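Local coordinates for protein Lv-ranaspumin (Lv-RSN-1) (Leptodactylus vastus, PDB 4K82) that acts as a surfactant protein of the frog's foam nest, probably lowering surface tension at the air-water interface so that the foam can form, at residues K160-L163 / E164-P167; V173-D176 / D177-N181. All coordinates share one frame; numbering follows the deposited sequence.

Contact 1: K160-L163 / E164-P167; sequences KIIL and ERLP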
loop_
_atom_site.group_PDB
_atom_site.type_symbol
_atom_site.label_atom_id
_atom_site.label_comp_id
_atom_site.label_asym_id
_atom_site.label_seq_id
_atom_site.Cartn_x
_atom_site.Cartn_y
_atom_site.Cartn_z
ATOM N N LYS A 160 -17.092 8.623 3.910
ATOM C CA LYS A 160 -17.963 8.348 2.770
ATOM C C LYS A 160 -17.304 8.769 1.455
ATOM O O LYS A 160 -17.324 8.027 0.471
ATOM C CB LYS A 160 -19.299 9.068 2.945
ATOM C CG LYS A 160 -20.437 8.491 2.132
ATOM C CD LYS A 160 -21.776 9.107 2.531
ATOM C CE LYS A 160 -21.927 9.223 4.050
ATOM N NZ LYS A 160 -23.351 9.330 4.487
ATOM N N ILE A 161 -16.721 9.961 1.456
ATOM C CA ILE A 161 -16.025 10.485 0.288
ATOM C C ILE A 161 -14.832 9.601 -0.057
ATOM O O ILE A 161 -14.600 9.266 -1.225
ATOM C CB ILE A 161 -15.547 11.927 0.550
ATOM C CG1 ILE A 161 -16.747 12.878 0.555
ATOM C CG2 ILE A 161 -14.497 12.352 -0.476
ATOM C CD1 ILE A 161 -16.457 14.238 1.166
ATOM N N ILE A 162 -14.090 9.198 0.968
ATOM C CA ILE A 162 -12.887 8.403 0.757
ATOM C C ILE A 162 -13.216 7.027 0.190
ATOM O O ILE A 162 -12.584 6.566 -0.772
ATOM C CB ILE A 162 -12.080 8.254 2.070
ATOM C CG1 ILE A 162 -11.453 9.594 2.459
ATOM C CG2 ILE A 162 -10.983 7.182 1.912
ATOM C CD1 ILE A 162 -11.012 9.668 3.915
ATOM N N LEU A 163 -14.199 6.357 0.779
ATOM C CA LEU A 163 -14.536 5.006 0.344
ATOM C C LEU A 163 -15.148 4.978 -1.039
ATOM O O LEU A 163 -15.043 3.973 -1.746
ATOM C CB LEU A 163 -15.472 4.325 1.332
ATOM C CG LEU A 163 -14.882 4.143 2.725
ATOM C CD1 LEU A 163 -15.919 3.544 3.653
ATOM C CD2 LEU A 163 -13.620 3.293 2.699
ATOM N N GLU A 164 -15.790 6.077 -1.421
ATOM C CA GLU A 164 -16.419 6.151 -2.729
ATOM C C GLU A 164 -15.387 6.048 -3.854
ATOM O O GLU A 164 -15.693 5.564 -4.945
ATOM C CB GLU A 164 -17.250 7.421 -2.870
ATOM C CG GLU A 164 -18.357 7.257 -3.883
ATOM C CD GLU A 164 -19.262 8.453 -3.955
ATOM O OE1 GLU A 164 -18.758 9.583 -3.780
ATOM O OE2 GLU A 164 -20.478 8.256 -4.181
ATOM N N ARG A 165 -14.160 6.480 -3.576
ATOM C CA ARG A 165 -13.080 6.395 -4.559
ATOM C C ARG A 165 -12.371 5.044 -4.521
ATOM O O ARG A 165 -11.666 4.671 -5.460
ATOM C CB ARG A 165 -12.074 7.524 -4.343
ATOM C CG ARG A 165 -12.702 8.902 -4.236
ATOM C CD ARG A 165 -11.626 9.946 -3.973
ATOM N NE ARG A 165 -10.693 9.472 -2.954
ATOM C CZ ARG A 165 -10.460 10.087 -1.799
ATOM N NH1 ARG A 165 -11.077 11.227 -1.508
ATOM N NH2 ARG A 165 -9.596 9.565 -0.939
ATOM N N LEU A 166 -12.558 4.304 -3.435
ATOM C CA LEU A 166 -11.983 2.971 -3.335
ATOM C C LEU A 166 -13.036 1.933 -2.922
ATOM O O LEU A 166 -12.933 1.347 -1.841
ATOM C CB LEU A 166 -10.816 2.978 -2.343
ATOM C CG LEU A 166 -9.887 1.761 -2.328
ATOM C CD1 LEU A 166 -8.935 1.773 -3.508
ATOM C CD2 LEU A 166 -9.116 1.686 -1.019
ATOM N N PRO A 167 -14.039 1.687 -3.791
ATOM C CA PRO A 167 -15.196 0.852 -3.437
ATOM C C PRO A 167 -14.863 -0.618 -3.210
ATOM O O PRO A 167 -15.610 -1.317 -2.536
ATOM C CB PRO A 167 -16.127 0.999 -4.647
ATOM C CG PRO A 167 -15.243 1.400 -5.773
ATOM C CD PRO A 167 -14.168 2.242 -5.152
HETATM O O HOH W 1 -15.918 10.524 -3.531
#
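Glu-164 N donates to Lys-160 O at 3.1 Å, an i to i+4 bond of the alpha-helical kind. One residue on, the pattern shortens: Arg-165 N reaches Ile-162 O three residues back, at 3.2 Å. Leu-166 N makes two weak bonds, to Leu-163 O at 3.0 Å and to Ile-162 O at 3.5 Å. Pro-167 N has no hydrogen to offer Leu-163 O, which takes only the weak bond from Leu-166 N across this contact. A water donates to both Ile-161 O (2.9 Å) and Glu-164 OE1 (3.0 Å), tying the glutamate side chain back to the last turn. Arg-165, with CG anti to its carbonyl carbon (chi1 -50°) and the chain bent at chi3, turns back along the helix. Ile-162 CA lies over one guanidinium face, 3.8 Å above its plane and off-centre, while Ile-161 CG2 touches Arg-165 NH1 at 3.7 Å. NH2 also forms a salt bridge with Asp-140 of helix 133-144, whereas NE is buried without a partner. A methionine in place of Arg-165 would probably leave Asp-140 without its positive mate and lose the flat lid over Ile-162. The chemistry implies a turn whose bonding shifts from i+4 to i+3 and becomes weak at Leu-166 N, while the water and the Asp-140 salt bridge hold its side chains.

Contact 2: V173-D176 / D177-N181; sequences VGLD and DLFKN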
loop_
_atom_site.group_PDB
_atom_site.type_symbol
_atom_site.label_atom_id
_atom_site.label_comp_id
_atom_site.label_asym_id
_atom_site.label_seq_id
_atom_site.Cartn_x
_atom_site.Cartn_y
_atom_site.Cartn_z
ATOM N N VAL A 173 -20.311 -4.811 -0.482
ATOM C CA VAL A 173 -21.412 -4.090 0.147
ATOM C C VAL A 173 -21.532 -2.721 -0.513
ATOM O O VAL A 173 -20.543 -1.994 -0.627
ATOM C CB VAL A 173 -21.202 -3.921 1.668
ATOM C CG1 VAL A 173 -22.327 -3.086 2.273
ATOM C CG2 VAL A 173 -21.109 -5.281 2.355
ATOM N N GLY A 174 -22.737 -2.381 -0.962
ATOM C CA GLY A 174 -22.984 -1.079 -1.552
ATOM C C GLY A 174 -22.685 0.016 -0.548
ATOM O O GLY A 174 -22.911 -0.163 0.648
ATOM N N LEU A 175 -22.165 1.141 -1.031
ATOM C CA LEU A 175 -21.847 2.273 -0.166
ATOM C C LEU A 175 -23.076 2.777 0.593
ATOM O O LEU A 175 -23.003 3.108 1.780
ATOM C CB LEU A 175 -21.261 3.418 -0.995
ATOM C CG LEU A 175 -20.823 4.626 -0.177
ATOM C CD1 LEU A 175 -19.461 4.365 0.445
ATOM C CD2 LEU A 175 -20.817 5.886 -1.036
ATOM N N ASP A 176 -24.204 2.836 -0.105
ATOM C CA ASP A 176 -25.434 3.341 0.475
ATOM C C ASP A 176 -25.877 2.492 1.668
ATOM O O ASP A 176 -26.135 3.012 2.749
ATOM C CB ASP A 176 -26.528 3.444 -0.597
ATOM C CG ASP A 176 -26.796 2.117 -1.301
ATOM O OD1 ASP A 176 -25.963 1.186 -1.192
ATOM O OD2 ASP A 176 -27.845 2.010 -1.976
ATOM N N ASP A 177 -25.931 1.178 1.493
ATOM C CA ASP A 177 -26.328 0.316 2.595
ATOM C C ASP A 177 -25.307 0.289 3.729
ATOM O O ASP A 177 -25.674 0.159 4.901
ATOM C CB ASP A 177 -26.599 -1.110 2.105
ATOM C CG ASP A 177 -27.956 -1.251 1.446
ATOM O OD1 ASP A 177 -28.728 -0.271 1.440
ATOM O OD2 ASP A 177 -28.253 -2.344 0.934
ATOM N N LEU A 178 -24.027 0.392 3.377
ATOM C CA LEU A 178 -22.972 0.427 4.383
ATOM C C LEU A 178 -23.219 1.602 5.328
ATOM O O LEU A 178 -23.209 1.447 6.555
ATOM C CB LEU A 178 -21.596 0.543 3.721
ATOM C CG LEU A 178 -20.406 0.509 4.680
ATOM C CD1 LEU A 178 -20.001 -0.919 4.978
ATOM C CD2 LEU A 178 -19.233 1.302 4.116
ATOM N N PHE A 179 -23.496 2.766 4.766
ATOM C CA PHE A 179 -23.657 3.937 5.627
ATOM C C PHE A 179 -25.008 4.059 6.311
ATOM O O PHE A 179 -25.171 4.873 7.223
ATOM C CB PHE A 179 -23.247 5.214 4.905
ATOM C CG PHE A 179 -21.762 5.428 4.896
ATOM C CD1 PHE A 179 -20.967 4.846 3.917
ATOM C CD2 PHE A 179 -21.155 6.170 5.897
ATOM C CE1 PHE A 179 -19.593 5.024 3.924
ATOM C CE2 PHE A 179 -19.781 6.366 5.903
ATOM C CZ PHE A 179 -19.000 5.789 4.921
ATOM N N LYS A 180 -25.980 3.246 5.910
ATOM C CA LYS A 180 -27.191 3.112 6.710
ATOM C C LYS A 180 -26.851 2.517 8.069
ATOM O O LYS A 180 -27.593 2.673 9.035
ATOM C CB LYS A 180 -28.234 2.248 6.000
ATOM C CG LYS A 180 -28.949 2.973 4.880
ATOM C CD LYS A 180 -29.772 2.036 4.011
ATOM C CE LYS A 180 -30.131 2.732 2.699
ATOM N NZ LYS A 180 -30.436 1.773 1.601
ATOM N N ASN A 181 -25.704 1.849 8.130
ATOM C CA ASN A 181 -25.267 1.126 9.313
ATOM C C ASN A 181 -24.063 1.740 10.028
ATOM O O ASN A 181 -23.411 1.086 10.847
ATOM C CB ASN A 181 -24.947 -0.309 8.914
ATOM C CG ASN A 181 -26.191 -1.091 8.562
ATOM O OD1 ASN A 181 -26.857 -1.639 9.442
ATOM N ND2 ASN A 181 -26.521 -1.136 7.276
#
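Leu-175 CD1 meets the Phe-179 ring at CE1, 3.5 Å away, one helical turn apart, the side chains crossing at a slant. The same ring turns its edge to Leu-175 O, which lies near the ring plane 3.4 Å from Phe-179 CD1. On another side of the turn, Val-173 CG1 packs on Leu-178 CB at 4.0 Å, the side chains crossing at about a right angle; the valine precedes the Gly-174 N-cap and brings the incoming loop onto the first turn. Behind these runs the backbone ladder: Leu-178 N to Gly-174 O and Phe-179 N to Leu-175 O, each 3.0 Å, then Lys-180 N to Asp-176 O. Asp-176 holds CG between its backbone N and carbonyl carbon (chi1 57°), which folds OD1 back onto Asp-177 N at 2.7 Å, met from above the carboxylate plane. The carboxylates of Asp-176 and Asp-177 are stacked, their planes 7° apart and their OD1 atoms 4.1 Å from each other. Lys-180 NZ makes a salt bridge to Asp-177 OD1 at 2.7 Å, nearly along the C-O axis. Acidic groups near the helix N-terminus would suit its dipole, and the lysine probably offsets part of the repulsion between the neighbouring aspartates.

How the contacts relate
Contact 1 comes first along the chain, at the C-terminal end of helix 152-165; contact 2 follows on helix 175-180, which leads into the antiparallel sheet 182-185/188-191. Their centres lie about 11 Å apart, and they touch directly. Phe-179 CZ packs 3.5 Å from Lys-160 CA, and Leu-163 CD1 lies 4.0 Å from both Phe-179 CE1 and Leu-178 CD2. The two helices thus meet through mostly apolar packing of Leu-163 on Leu-178 and Phe-179, with Lys-160 and Glu-164 beside it. Contact 2 is the more peripheral, its centre about 24 Å from that of the chain, against about 16 Å for contact 1. Leu-163 also touches Phe-137, placing the end of helix 152-165 between helix 175-180 and helix 133-144.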